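Local coordinates for surface presentation of antigens protein SpaS (Shigella flexneri, PDB 2VT1) that belongs to the type III secretion exporter family and is required for secretion of the Ipa proteins and for invasion, this chain being part of its cytoplasmic domain, at residues T2-G7 with K52-H57; I6-N11 with R73-L78. One frame throughout, in Å; residues are numbered along the deposited sequence.

How the contacts relate
Both contacts start from strand 4-9, whose ends pack on two different helices. They share Ile-6 and Gly-7. Contact 1 sets the first half of the strand against helix 47-56 and is largely buried. Contact 2 sets the second half against helix 68-80 and is only partly buried. Their centres are 15 Å apart, on opposite sides of the chain's centre. The chemistry across both is apolar, with no hydrogen bond between segments. Contact 1 spreads over two isoleucines, a leucine and a tyrosine. Contact 2 gathers round the end of one isoleucine. Lys-52 and Arg-73 make salt bridges elsewhere in the chain, with Glu-70 and Asp-46.

Contact 1 (T2-G7 with K52-H57)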
loop_
_atom_site.group_PDB
_atom_site.type_symbol
_atom_site.label_atom_id
_atom_site.label_comp_id
_atom_site.label_asym_id
_atom_site.label_seq_id
_atom_site.Cartn_x
_atom_site.Cartn_y
_atom_site.Cartn_z
ATOM N N THR B 2 -14.975 3.047 -4.699
ATOM C CA THR B 2 -15.382 1.644 -4.661
ATOM C C THR B 2 -14.186 0.726 -4.347
ATOM O O THR B 2 -14.277 -0.118 -3.454
ATOM C CB THR B 2 -16.080 1.197 -5.968
ATOM O OG1 THR B 2 -16.907 2.258 -6.458
ATOM C CG2 THR B 2 -16.945 -0.045 -5.721
ATOM N N HIS B 3 -13.075 0.877 -5.068
ATOM C CA HIS B 3 -11.893 0.064 -4.785
ATOM C C HIS B 3 -10.668 0.932 -4.590
ATOM O O HIS B 3 -10.446 1.883 -5.341
ATOM C CB HIS B 3 -11.643 -0.956 -5.886
ATOM C CG HIS B 3 -12.754 -1.936 -6.045
ATOM N ND1 HIS B 3 -13.624 -1.907 -7.112
ATOM C CD2 HIS B 3 -13.160 -2.955 -5.253
ATOM C CE1 HIS B 3 -14.515 -2.871 -6.974
ATOM N NE2 HIS B 3 -14.248 -3.528 -5.859
ATOM N N ILE B 4 -9.901 0.594 -3.558
ATOM C CA ILE B 4 -8.703 1.344 -3.165
ATOM C C ILE B 4 -7.496 0.388 -2.992
ATOM O O ILE B 4 -7.624 -0.715 -2.467
ATOM C CB ILE B 4 -8.929 2.112 -1.836
ATOM C CG1 ILE B 4 -10.014 3.181 -1.985
ATOM C CG2 ILE B 4 -7.637 2.753 -1.366
ATOM C CD1 ILE B 4 -10.558 3.682 -0.662
ATOM N N ALA B 5 -6.330 0.815 -3.457
ATOM C CA ALA B 5 -5.091 0.085 -3.219
ATOM C C ALA B 5 -4.038 1.084 -2.756
ATOM O O ALA B 5 -3.794 2.079 -3.429
ATOM C CB ALA B 5 -4.637 -0.617 -4.484
ATOM N N ILE B 6 -3.441 0.832 -1.596
ATOM C CA ILE B 6 -2.360 1.684 -1.085
ATOM C C ILE B 6 -1.142 0.796 -0.855
ATOM O O ILE B 6 -1.173 -0.196 -0.095
ATOM C CB ILE B 6 -2.728 2.429 0.245
ATOM C CG1 ILE B 6 -4.173 2.968 0.235
ATOM C CG2 ILE B 6 -1.686 3.529 0.564
ATOM C CD1 ILE B 6 -4.434 4.297 -0.512
ATOM N N GLY B 7 -0.071 1.140 -1.550
ATOM C CA GLY B 7 1.168 0.437 -1.421
ATOM C C GLY B 7 1.916 1.009 -0.239
ATOM O O GLY B 7 1.907 2.218 -0.030
ATOM N N LYS B 52 -9.113 5.958 4.959
ATOM C CA LYS B 52 -8.406 6.987 5.690
ATOM C C LYS B 52 -7.238 7.535 4.886
ATOM O O LYS B 52 -7.104 8.743 4.691
ATOM C CB LYS B 52 -7.870 6.334 6.953
ATOM C CG LYS B 52 -7.878 7.138 8.195
ATOM C CD LYS B 52 -8.186 6.175 9.363
ATOM C CE LYS B 52 -7.563 6.608 10.669
ATOM N NZ LYS B 52 -8.161 5.845 11.810
ATOM N N LEU B 53 -6.370 6.634 4.449
ATOM C CA LEU B 53 -5.136 7.026 3.782
ATOM C C LEU B 53 -5.466 7.657 2.449
ATOM O O LEU B 53 -4.861 8.645 2.049
ATOM C CB LEU B 53 -4.204 5.817 3.600
ATOM C CG LEU B 53 -3.721 5.136 4.883
ATOM C CD1 LEU B 53 -2.903 3.873 4.572
ATOM C CD2 LEU B 53 -2.912 6.114 5.746
ATOM N N TYR B 54 -6.450 7.096 1.761
ATOM C CA TYR B 54 -6.867 7.654 0.490
ATOM C C TYR B 54 -7.398 9.081 0.648
ATOM O O TYR B 54 -7.159 9.941 -0.222
ATOM C CB TYR B 54 -7.937 6.774 -0.152
ATOM C CG TYR B 54 -8.510 7.395 -1.401
ATOM C CD1 TYR B 54 -9.793 7.900 -1.415
ATOM C CD2 TYR B 54 -7.745 7.513 -2.544
ATOM C CE1 TYR B 54 -10.307 8.484 -2.544
ATOM C CE2 TYR B 54 -8.250 8.082 -3.669
ATOM C CZ TYR B 54 -9.528 8.572 -3.664
ATOM O OH TYR B 54 -10.035 9.157 -4.797
ATOM N N LYS B 55 -8.113 9.336 1.753
ATOM C CA LYS B 55 -8.738 10.643 1.986
ATOM C C LYS B 55 -7.757 11.680 2.543
ATOM O O LYS B 55 -8.049 12.882 2.504
ATOM C CB LYS B 55 -9.937 10.538 2.944
ATOM C CG LYS B 55 -11.135 9.715 2.449
ATOM C CD LYS B 55 -11.729 10.221 1.134
ATOM C CE LYS B 55 -12.563 11.506 1.288
ATOM N NZ LYS B 55 -13.025 12.110 -0.021
ATOM N N THR B 56 -6.601 11.233 3.052
ATOM C CA THR B 56 -5.662 12.135 3.738
ATOM C C THR B 56 -4.272 12.287 3.100
ATOM O O THR B 56 -3.537 13.200 3.471
ATOM C CB THR B 56 -5.409 11.717 5.216
ATOM O OG1 THR B 56 -4.989 10.352 5.268
ATOM C CG2 THR B 56 -6.655 11.898 6.062
ATOM N N HIS B 57 -3.897 11.404 2.176
ATOM C CA HIS B 57 -2.521 11.386 1.673
ATOM C C HIS B 57 -2.396 11.455 0.152
ATOM O O HIS B 57 -3.312 11.087 -0.586
ATOM C CB HIS B 57 -1.780 10.140 2.165
ATOM C CG HIS B 57 -1.412 10.180 3.620
ATOM N ND1 HIS B 57 -2.289 9.820 4.622
ATOM C CD2 HIS B 57 -0.255 10.511 4.238
ATOM C CE1 HIS B 57 -1.692 9.945 5.793
ATOM N NE2 HIS B 57 -0.459 10.371 5.589
#
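Ile-4 meets Tyr-54 with the end of its longer branch. The two side chains cross at about a right angle, and Ile-4 CD1 stops 4.1 Å from Tyr-54 CB. Ile-4 CG1 lies opposite the carbonyl carbon, and the branch then runs on nearly extended (chi2 163°), which carries CD1 out to the helix. Its approach to the tyrosine ring is oblique. Ile-6, two residues on, points to the same side of the strand and divides its contacts. Its CD1 lies 4.1 Å from the backbone N of Tyr-54 and 4.3 Å from Tyr-54 CB. Its other branch, CG2, faces Leu-53, 4.2 Å from Leu-53 CD1. The second torsion is bent (chi2 -80°) and sets where CD1 lies; CG2 leaves CB separately, anti to the backbone N.

This is strand-on-helix packing in the cytoplasmic domain of the exporter. Strand 4-7 and helix 52-56 run almost perpendicular, at 82°. Strand 4-9 pairs antiparallel with strand 19-25, and Ile-23 of that strand touches both Ile-6 and Tyr-54. A strand of another chain continues the ladder at Ile-6 and Gly-7. The chain begins with Pro-1, Thr-2 and His-3, consistent with autocleavage at the NPTH motif of this family.

The helix end is tied by its own polar groups. Thr-56 OG1 gives a 2.7 Å hydrogen bond to Lys-52 O from above the carbonyl plane. It also accepts one from His-57 ND1, tilted from the imidazole plane. Leu-53 O takes Thr-56 N and His-57 N from the same face.

Contact 2 (I6-N11 with R73-L78); sequences IGIYFN and RLIVWL
Ile-75 reaches Ile-8 and Phe-10 with its terminal methyl. Its CD1 lies 3.9 Å from Phe-10 CB and 4.1 Å from Phe-10 CG. The same methyl is 4.1 Å from Ile-8 CG2. It thus touches two residues that both point toward the helix. The long branch of Ile-75 leaves beside the backbone N and stays nearly extended (chi2 160°), so that CD1 leads the approach. The methyl comes to the root of the aromatic side chain and meets the ring obliquely. Ile-8 offers its short branch. These apolar touches bury a modest 118 Å² in all.

Pro-18 touches Ile-8, Phe-10 and Ile-75, and so adds to the apolar cluster. The cluster joins helix 68-80, close to the end of the modelled chain, to strand 4-9 of the antiparallel sheet. That strand is outermost within this chain, but a strand of another chain pairs antiparallel with Ile-6, Gly-7 and Ile-8. The sheet therefore runs on across that interface, where Ile-75 also packs on an apolar side chain of the other chain.

No hydrogen bond crosses. The strand bonds to strand 19-25, Gly-7 with Ser-21 and Leu-22 and Tyr-9 with Phe-19. In the helix, Trp-77 N bonds to Arg-73 O at 3.1 Å, and Leu-78 N bonds to Leu-74 O at the same length.

Arg-73 takes no part in the contact. Its guanidinium makes a salt bridge with Asp-46, while Leu-74 CD2 lies 3.8 Å above its plane, offset toward the rim.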
loop_
_atom_site.group_PDB
_atom_site.type_symbol
_atom_site.label_atom_id
_atom_site.label_comp_id
_atom_site.label_asym_id
_atom_site.label_seq_id
_atom_site.Cartn_x
_atom_site.Cartn_y
_atom_site.Cartn_z
ATOM N N ILE B 6 -3.441 0.832 -1.596
ATOM C CA ILE B 6 -2.360 1.684 -1.085
ATOM C C ILE B 6 -1.142 0.796 -0.855
ATOM O O ILE B 6 -1.173 -0.196 -0.095
ATOM C CB ILE B 6 -2.728 2.429 0.245
ATOM C CG1 ILE B 6 -4.173 2.968 0.235
ATOM C CG2 ILE B 6 -1.686 3.529 0.564
ATOM C CD1 ILE B 6 -4.434 4.297 -0.512
ATOM N N GLY B 7 -0.071 1.140 -1.550
ATOM C CA GLY B 7 1.168 0.437 -1.421
ATOM C C GLY B 7 1.916 1.009 -0.239
ATOM O O GLY B 7 1.907 2.218 -0.030
ATOM N N ILE B 8 2.552 0.138 0.535
ATOM C CA ILE B 8 3.300 0.556 1.721
ATOM C C ILE B 8 4.723 0.000 1.726
ATOM O O ILE B 8 4.957 -1.200 1.609
ATOM C CB ILE B 8 2.603 0.143 3.027
ATOM C CG1 ILE B 8 1.176 0.674 3.077
ATOM C CG2 ILE B 8 3.383 0.657 4.225
ATOM C CD1 ILE B 8 1.073 2.133 3.310
ATOM N N TYR B 9 5.675 0.911 1.862
ATOM C CA TYR B 9 7.076 0.575 1.981
ATOM C C TYR B 9 7.532 0.877 3.407
ATOM O O TYR B 9 6.888 1.652 4.094
ATOM C CB TYR B 9 7.838 1.445 0.995
ATOM C CG TYR B 9 9.315 1.326 1.130
ATOM C CD1 TYR B 9 9.972 0.184 0.708
ATOM C CD2 TYR B 9 10.060 2.353 1.676
ATOM C CE1 TYR B 9 11.340 0.060 0.831
ATOM C CE2 TYR B 9 11.428 2.238 1.805
ATOM C CZ TYR B 9 12.062 1.089 1.381
ATOM O OH TYR B 9 13.426 0.976 1.505
ATOM N N PHE B 10 8.633 0.293 3.870
ATOM C CA PHE B 10 9.154 0.678 5.198
ATOM C C PHE B 10 10.648 0.443 5.370
ATOM O O PHE B 10 11.139 -0.642 5.099
ATOM C CB PHE B 10 8.394 -0.051 6.308
ATOM C CG PHE B 10 8.748 0.411 7.700
ATOM C CD1 PHE B 10 8.346 1.653 8.157
ATOM C CD2 PHE B 10 9.460 -0.405 8.557
ATOM C CE1 PHE B 10 8.673 2.076 9.431
ATOM C CE2 PHE B 10 9.780 0.020 9.842
ATOM C CZ PHE B 10 9.386 1.255 10.272
ATOM N N ASN B 11 11.355 1.470 5.834
ATOM C CA ASN B 11 12.787 1.372 6.176
ATOM C C ASN B 11 13.107 2.246 7.390
ATOM O O ASN B 11 13.026 3.475 7.328
ATOM C CB ASN B 11 13.670 1.781 4.990
ATOM C CG ASN B 11 15.147 1.560 5.261
ATOM O OD1 ASN B 11 15.537 1.145 6.352
ATOM N ND2 ASN B 11 15.975 1.834 4.263
ATOM N N ARG B 73 1.176 -1.457 12.560
ATOM C CA ARG B 73 0.650 -2.706 13.098
ATOM C C ARG B 73 0.561 -3.840 12.042
ATOM O O ARG B 73 0.772 -5.016 12.365
ATOM C CB ARG B 73 -0.707 -2.461 13.780
ATOM C CG ARG B 73 -1.905 -2.863 12.971
ATOM C CD ARG B 73 -3.169 -2.304 13.585
ATOM N NE ARG B 73 -4.371 -2.910 13.026
ATOM C CZ ARG B 73 -4.934 -2.533 11.887
ATOM N NH1 ARG B 73 -4.425 -1.537 11.167
ATOM N NH2 ARG B 73 -6.021 -3.152 11.477
ATOM N N LEU B 74 0.272 -3.491 10.786
ATOM C CA LEU B 74 0.221 -4.484 9.714
ATOM C C LEU B 74 1.593 -5.045 9.394
ATOM O O LEU B 74 1.755 -6.244 9.227
ATOM C CB LEU B 74 -0.403 -3.900 8.439
ATOM C CG LEU B 74 -1.804 -3.315 8.595
ATOM C CD1 LEU B 74 -2.288 -2.766 7.258
ATOM C CD2 LEU B 74 -2.772 -4.371 9.119
ATOM N N ILE B 75 2.589 -4.180 9.323
ATOM C CA ILE B 75 3.953 -4.611 9.030
ATOM C C ILE B 75 4.457 -5.520 10.156
ATOM O O ILE B 75 5.139 -6.513 9.935
ATOM C CB ILE B 75 4.879 -3.364 8.852
ATOM C CG1 ILE B 75 4.431 -2.543 7.632
ATOM C CG2 ILE B 75 6.340 -3.778 8.724
ATOM C CD1 ILE B 75 4.916 -1.101 7.635
ATOM N N VAL B 76 4.100 -5.178 11.381
ATOM C CA VAL B 76 4.532 -5.952 12.535
ATOM C C VAL B 76 3.916 -7.354 12.561
ATOM O O VAL B 76 4.594 -8.318 12.909
ATOM C CB VAL B 76 4.219 -5.212 13.851
ATOM C CG1 VAL B 76 4.235 -6.201 15.031
ATOM C CG2 VAL B 76 5.213 -4.067 14.052
ATOM N N TRP B 77 2.646 -7.475 12.178
ATOM C CA TRP B 77 2.015 -8.791 12.066
ATOM C C TRP B 77 2.661 -9.639 10.981
ATOM O O TRP B 77 2.932 -10.827 11.190
ATOM C CB TRP B 77 0.533 -8.655 11.775
ATOM C CG TRP B 77 -0.168 -9.957 11.493
ATOM C CD1 TRP B 77 -0.825 -10.291 10.341
ATOM C CD2 TRP B 77 -0.292 -11.095 12.369
ATOM N NE1 TRP B 77 -1.341 -11.564 10.446
ATOM C CE2 TRP B 77 -1.039 -12.076 11.678
ATOM C CE3 TRP B 77 0.152 -11.380 13.662
ATOM C CZ2 TRP B 77 -1.356 -13.313 12.238
ATOM C CZ3 TRP B 77 -0.159 -12.616 14.214
ATOM C CH2 TRP B 77 -0.907 -13.565 13.502
ATOM N N LEU B 78 2.887 -9.036 9.814
ATOM C CA LEU B 78 3.507 -9.743 8.714
ATOM C C LEU B 78 4.914 -10.215 9.082
ATOM O O LEU B 78 5.385 -11.217 8.570
ATOM C CB LEU B 78 3.556 -8.857 7.461
ATOM C CG LEU B 78 2.215 -8.570 6.805
ATOM C CD1 LEU B 78 2.396 -7.721 5.550
ATOM C CD2 LEU B 78 1.517 -9.868 6.495
#